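Local coordinates for A rubisco-like protein (Burkholderia fungorum, PDB 3NWR) that is a rubisco-like protein, related to the rubisco large subunit, and probably acts as a lyase-type enzyme whose substrate cannot be told from the fold alone, at residues A[231-243]-A[256-270]. Sequence-based numbering, arbitrary orientation.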
loop_
_atom_site.group_PDB
_atom_site.type_symbol
_atom_site.label_atom_id
_atom_site.label_comp_id
_atom_site.label_asym_id
_atom_site.label_seq_id
_atom_site.Cartn_x
_atom_site.Cartn_y
_atom_site.Cartn_z
ATOM N N MET A 231 4.863 -21.938 -18.387
ATOM C CA MET A 231 5.318 -20.703 -17.762
ATOM C C MET A 231 5.248 -20.813 -16.242
ATOM O O MET A 231 4.192 -21.099 -15.676
ATOM C CB MET A 231 4.454 -19.533 -18.234
ATOM C CG MET A 231 4.755 -18.221 -17.516
ATOM S SD MET A 231 3.851 -16.816 -18.190
ATOM C CE MET A 231 4.577 -16.694 -19.834
ATOM N N VAL A 232 6.379 -20.584 -15.578
ATOM C CA VAL A 232 6.414 -20.600 -14.126
ATOM C C VAL A 232 6.624 -19.181 -13.619
ATOM O O VAL A 232 7.618 -18.520 -13.956
ATOM C CB VAL A 232 7.531 -21.517 -13.576
ATOM C CG1 VAL A 232 7.569 -21.449 -12.035
ATOM C CG2 VAL A 232 7.316 -22.958 -14.040
ATOM N N ALA A 233 5.662 -18.708 -12.835
ATOM C CA ALA A 233 5.782 -17.399 -12.217
ATOM C C ALA A 233 6.480 -17.579 -10.881
ATOM O O ALA A 233 5.857 -17.940 -9.881
ATOM C CB ALA A 233 4.403 -16.758 -12.034
ATOM N N PHE A 234 7.794 -17.371 -10.879
ATOM C CA PHE A 234 8.569 -17.419 -9.644
ATOM C C PHE A 234 8.334 -16.151 -8.853
ATOM O O PHE A 234 8.499 -15.044 -9.381
ATOM C CB PHE A 234 10.062 -17.533 -9.959
ATOM C CG PHE A 234 10.440 -18.842 -10.576
ATOM C CD1 PHE A 234 10.524 -19.984 -9.796
ATOM C CD2 PHE A 234 10.699 -18.933 -11.934
ATOM C CE1 PHE A 234 10.878 -21.210 -10.362
ATOM C CE2 PHE A 234 11.047 -20.163 -12.515
ATOM C CZ PHE A 234 11.133 -21.299 -11.726
ATOM N N ASN A 235 7.969 -16.309 -7.583
ATOM C CA ASN A 235 7.769 -15.159 -6.717
ATOM C C ASN A 235 9.108 -14.583 -6.249
ATOM O O ASN A 235 9.763 -15.139 -5.362
ATOM C CB ASN A 235 6.895 -15.540 -5.522
ATOM C CG ASN A 235 6.559 -14.341 -4.653
ATOM O OD1 ASN A 235 6.817 -13.203 -5.036
ATOM N ND2 ASN A 235 5.967 -14.592 -3.488
ATOM N N ILE A 236 9.506 -13.472 -6.855
ATOM C CA ILE A 236 10.796 -12.867 -6.552
ATOM C C ILE A 236 10.678 -11.682 -5.603
ATOM O O ILE A 236 11.675 -11.010 -5.328
ATOM C CB ILE A 236 11.540 -12.405 -7.822
ATOM C CG1 ILE A 236 10.753 -11.293 -8.519
ATOM C CG2 ILE A 236 11.791 -13.595 -8.763
ATOM C CD1 ILE A 236 11.528 -10.586 -9.640
ATOM N N THR A 237 9.467 -11.439 -5.102
ATOM C CA THR A 237 9.220 -10.362 -4.131
ATOM C C THR A 237 10.355 -10.262 -3.115
ATOM O O THR A 237 10.652 -11.243 -2.423
ATOM C CB THR A 237 7.910 -10.604 -3.360
ATOM O OG1 THR A 237 6.812 -10.696 -4.280
ATOM C CG2 THR A 237 7.651 -9.465 -2.362
ATOM N N ASP A 238 10.974 -9.086 -3.026
ATOM C CA ASP A 238 12.122 -8.858 -2.147
ATOM C C ASP A 238 12.483 -7.385 -2.219
ATOM O O ASP A 238 11.880 -6.606 -2.964
ATOM C CB ASP A 238 13.328 -9.682 -2.627
ATOM C CG ASP A 238 14.247 -10.133 -1.499
ATOM O OD1 ASP A 238 14.358 -9.448 -0.462
ATOM O OD2 ASP A 238 14.890 -11.190 -1.670
ATOM N N ASP A 239 13.486 -7.007 -1.442
ATOM C CA ASP A 239 14.157 -5.741 -1.622
ATOM C C ASP A 239 14.455 -5.520 -3.115
ATOM O O ASP A 239 14.714 -6.484 -3.841
ATOM C CB ASP A 239 15.435 -5.812 -0.797
ATOM C CG ASP A 239 16.445 -4.819 -1.218
ATOM O OD1 ASP A 239 16.348 -3.670 -0.736
ATOM O OD2 ASP A 239 17.335 -5.196 -2.011
ATOM N N LEU A 240 14.388 -4.279 -3.596
ATOM C CA LEU A 240 14.491 -4.036 -5.044
ATOM C C LEU A 240 15.787 -4.559 -5.669
ATOM O O LEU A 240 15.746 -5.245 -6.690
ATOM C CB LEU A 240 14.301 -2.551 -5.387
ATOM C CG LEU A 240 14.344 -2.111 -6.863
ATOM C CD1 LEU A 240 15.779 -1.973 -7.411
ATOM C CD2 LEU A 240 13.491 -3.018 -7.758
ATOM N N ASP A 241 16.932 -4.244 -5.071
ATOM C CA ASP A 241 18.192 -4.724 -5.634
ATOM C C ASP A 241 18.182 -6.249 -5.713
ATOM O O ASP A 241 18.630 -6.833 -6.706
ATOM C CB ASP A 241 19.390 -4.251 -4.810
ATOM C CG ASP A 241 19.613 -2.756 -4.897
ATOM O OD1 ASP A 241 19.145 -2.113 -5.849
ATOM O OD2 ASP A 241 20.288 -2.212 -4.000
ATOM N N ALA A 242 17.681 -6.891 -4.663
ATOM C CA ALA A 242 17.590 -8.346 -4.640
ATOM C C ALA A 242 16.646 -8.861 -5.718
ATOM O O ALA A 242 16.956 -9.842 -6.401
ATOM C CB ALA A 242 17.168 -8.847 -3.266
ATOM N N MET A 243 15.499 -8.202 -5.884
ATOM C CA MET A 243 14.561 -8.598 -6.939
ATOM C C MET A 243 15.186 -8.587 -8.314
ATOM O O MET A 243 14.904 -9.466 -9.131
ATOM C CB MET A 243 13.310 -7.717 -6.964
ATOM C CG MET A 243 12.332 -8.035 -5.872
ATOM S SD MET A 243 10.639 -7.546 -6.322
ATOM C CE MET A 243 10.835 -5.784 -6.333
ATOM N N SER A 256 10.509 -17.441 -18.022
ATOM C CA SER A 256 9.801 -16.474 -18.848
ATOM C C SER A 256 8.989 -15.478 -18.038
ATOM O O SER A 256 8.431 -14.538 -18.594
ATOM C CB SER A 256 8.858 -17.201 -19.809
ATOM O OG SER A 256 7.907 -17.975 -19.085
ATOM N N CYS A 257 8.941 -15.678 -16.725
ATOM C CA CYS A 257 8.005 -14.922 -15.907
ATOM C C CYS A 257 8.511 -14.771 -14.474
ATOM O O CYS A 257 9.075 -15.713 -13.911
ATOM C CB CYS A 257 6.647 -15.643 -15.913
ATOM S SG CYS A 257 5.333 -14.826 -14.956
ATOM N N VAL A 258 8.302 -13.586 -13.904
ATOM C CA VAL A 258 8.477 -13.361 -12.473
ATOM C C VAL A 258 7.202 -12.762 -11.881
ATOM O O VAL A 258 6.498 -11.994 -12.537
ATOM C CB VAL A 258 9.680 -12.456 -12.156
ATOM C CG1 VAL A 258 10.982 -13.176 -12.512
ATOM C CG2 VAL A 258 9.567 -11.138 -12.904
ATOM N N MET A 259 6.925 -13.133 -10.639
ATOM C CA MET A 259 5.764 -12.654 -9.903
ATOM C C MET A 259 6.250 -11.733 -8.790
ATOM O O MET A 259 7.327 -11.940 -8.231
ATOM C CB MET A 259 5.043 -13.858 -9.304
ATOM C CG MET A 259 4.136 -13.572 -8.125
ATOM S SD MET A 259 3.497 -15.171 -7.566
ATOM C CE MET A 259 2.851 -14.713 -5.957
ATOM N N ALA A 260 5.463 -10.709 -8.476
ATOM C CA ALA A 260 5.785 -9.789 -7.380
ATOM C C ALA A 260 4.524 -9.382 -6.636
ATOM O O ALA A 260 3.480 -9.178 -7.255
ATOM C CB ALA A 260 6.517 -8.545 -7.914
ATOM N N SER A 261 4.626 -9.279 -5.313
ATOM C CA SER A 261 3.535 -8.766 -4.487
ATOM C C SER A 261 3.550 -7.250 -4.596
ATOM O O SER A 261 4.223 -6.553 -3.829
ATOM C CB SER A 261 3.709 -9.209 -3.038
ATOM O OG SER A 261 3.564 -10.613 -2.949
ATOM N N ILE A 262 2.810 -6.746 -5.579
ATOM C CA ILE A 262 2.907 -5.332 -5.942
ATOM C C ILE A 262 2.700 -4.339 -4.798
ATOM O O ILE A 262 3.405 -3.343 -4.713
ATOM C CB ILE A 262 1.976 -4.981 -7.118
ATOM C CG1 ILE A 262 0.553 -5.515 -6.873
ATOM C CG2 ILE A 262 2.557 -5.558 -8.413
ATOM C CD1 ILE A 262 -0.506 -5.008 -7.894
ATOM N N ASN A 263 1.720 -4.585 -3.931
ATOM C CA ASN A 263 1.431 -3.603 -2.893
ATOM C C ASN A 263 2.614 -3.371 -1.961
ATOM O O ASN A 263 2.855 -2.251 -1.517
ATOM C CB ASN A 263 0.204 -4.001 -2.088
ATOM C CG ASN A 263 -1.041 -4.023 -2.930
ATOM O OD1 ASN A 263 -1.287 -3.091 -3.715
ATOM N ND2 ASN A 263 -1.825 -5.091 -2.805
ATOM N N TRP A 264 3.351 -4.439 -1.683
ATOM C CA TRP A 264 4.433 -4.359 -0.714
ATOM C C TRP A 264 5.751 -3.999 -1.378
ATOM O O TRP A 264 6.644 -3.427 -0.746
ATOM C CB TRP A 264 4.538 -5.687 0.040
ATOM C CG TRP A 264 3.196 -6.206 0.478
ATOM C CD1 TRP A 264 2.667 -7.432 0.212
ATOM C CD2 TRP A 264 2.202 -5.495 1.235
ATOM N NE1 TRP A 264 1.412 -7.536 0.766
ATOM C CE2 TRP A 264 1.104 -6.365 1.401
ATOM C CE3 TRP A 264 2.140 -4.219 1.795
ATOM C CZ2 TRP A 264 -0.044 -5.992 2.101
ATOM C CZ3 TRP A 264 0.988 -3.850 2.492
ATOM C CH2 TRP A 264 -0.073 -4.739 2.642
ATOM N N CYS A 265 5.866 -4.312 -2.661
ATOM C CA CYS A 265 7.019 -3.894 -3.453
ATOM C C CYS A 265 6.960 -2.397 -3.723
ATOM O O CYS A 265 7.976 -1.696 -3.578
ATOM C CB CYS A 265 7.062 -4.666 -4.770
ATOM S SG CYS A 265 7.510 -6.412 -4.570
ATOM N N GLY A 266 5.771 -1.909 -4.093
ATOM C CA GLY A 266 5.565 -0.495 -4.369
ATOM C C GLY A 266 5.747 -0.076 -5.815
ATOM O O GLY A 266 6.500 -0.704 -6.569
ATOM N N PHE A 267 5.069 1.003 -6.200
ATOM C CA PHE A 267 5.191 1.505 -7.567
ATOM C C PHE A 267 6.648 1.811 -7.914
ATOM O O PHE A 267 7.090 1.540 -9.025
ATOM C CB PHE A 267 4.366 2.781 -7.762
ATOM C CG PHE A 267 2.879 2.604 -7.564
ATOM C CD1 PHE A 267 2.140 1.822 -8.447
ATOM C CD2 PHE A 267 2.216 3.238 -6.516
ATOM C CE1 PHE A 267 0.758 1.659 -8.290
ATOM C CE2 PHE A 267 0.833 3.095 -6.342
ATOM C CZ PHE A 267 0.099 2.303 -7.237
ATOM N N SER A 268 7.386 2.400 -6.970
ATOM C CA SER A 268 8.771 2.799 -7.228
ATOM C C SER A 268 9.643 1.611 -7.605
ATOM O O SER A 268 10.455 1.684 -8.541
ATOM C CB SER A 268 9.358 3.489 -5.989
ATOM O OG SER A 268 8.640 4.671 -5.711
ATOM N N ALA A 269 9.494 0.517 -6.870
ATOM C CA ALA A 269 10.280 -0.684 -7.138
ATOM C C ALA A 269 9.841 -1.364 -8.426
ATOM O O ALA A 269 10.677 -1.779 -9.239
ATOM C CB ALA A 269 10.183 -1.669 -5.976
ATOM N N ILE A 270 8.533 -1.503 -8.613
ATOM C CA ILE A 270 8.063 -2.251 -9.773
ATOM C C ILE A 270 8.374 -1.546 -11.089
ATOM O O ILE A 270 8.765 -2.201 -12.064
ATOM C CB ILE A 270 6.571 -2.615 -9.657
ATOM C CG1 ILE A 270 6.326 -3.514 -8.435
ATOM C CG2 ILE A 270 6.081 -3.274 -10.948
ATOM C CD1 ILE A 270 7.104 -4.831 -8.414
HETATM O O HOH W 1 9.809 -18.565 -15.401
HETATM O O HOH W 2 5.511 -12.161 -1.596
#
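N235 and M259 pair side by side on neighbouring parallel strands, and their side chains slant across one another: the long, extended M259 chain brings SD to N235 CB and lays its methyl CE over a face of the N235 amide, M259 CE to N235 CG 3.9 Å. With CG anti to the backbone N (chi1 -175°), the amide is placed under that methyl. Its OD1 takes two bonds: T237 OG1 donates in the carbonyl plane, on a lone pair, at 2.6 Å, while T237 N comes from above that plane and closes an Asx turn. The T237 hydroxyl in turn accepts from S261 N, OG1 to N 2.8 Å, so the chain S261 N, T237 OG1, N235 OD1 ties the loop after strand 233-235 to the end of strand 257-261. Water 2 joins N235 ND2 to S261 OG, which also bonds N286.

The backbones are stitched by M259 N to F234 O (2.8 Å, nearly straight at 174°) and by I236 N to M259 O (3.0 Å). On the side of the sheet away from M259, I236 turns CD1 against V258 CB at 3.6 Å. Upstream, M231 lays CG against S256 OG and C257 CB, and its bend at chi3 returns CE to S256 OG; A233 CB sits on C257 SG, and water 1 bridges V232 O and S256 N. Beyond the strands, M243 bends at chi3 (-68°) to bring SD 3.8 Å from C265 SG and CE against both C265 SG and A269 CB, which also meets L240 CD2.

These are the two strands of a beta-alpha-beta unit in the TIM-barrel catalytic domain, linked by helix 240-252. D239 and D241 form salt bridges to R275 of the second subunit. Helix 208-226 packs on F234, helix 148-156 on M231, and helix 301-309 on I262 and I270, while strand 280-284 flanks strand 257-261 on the side away from 233-235.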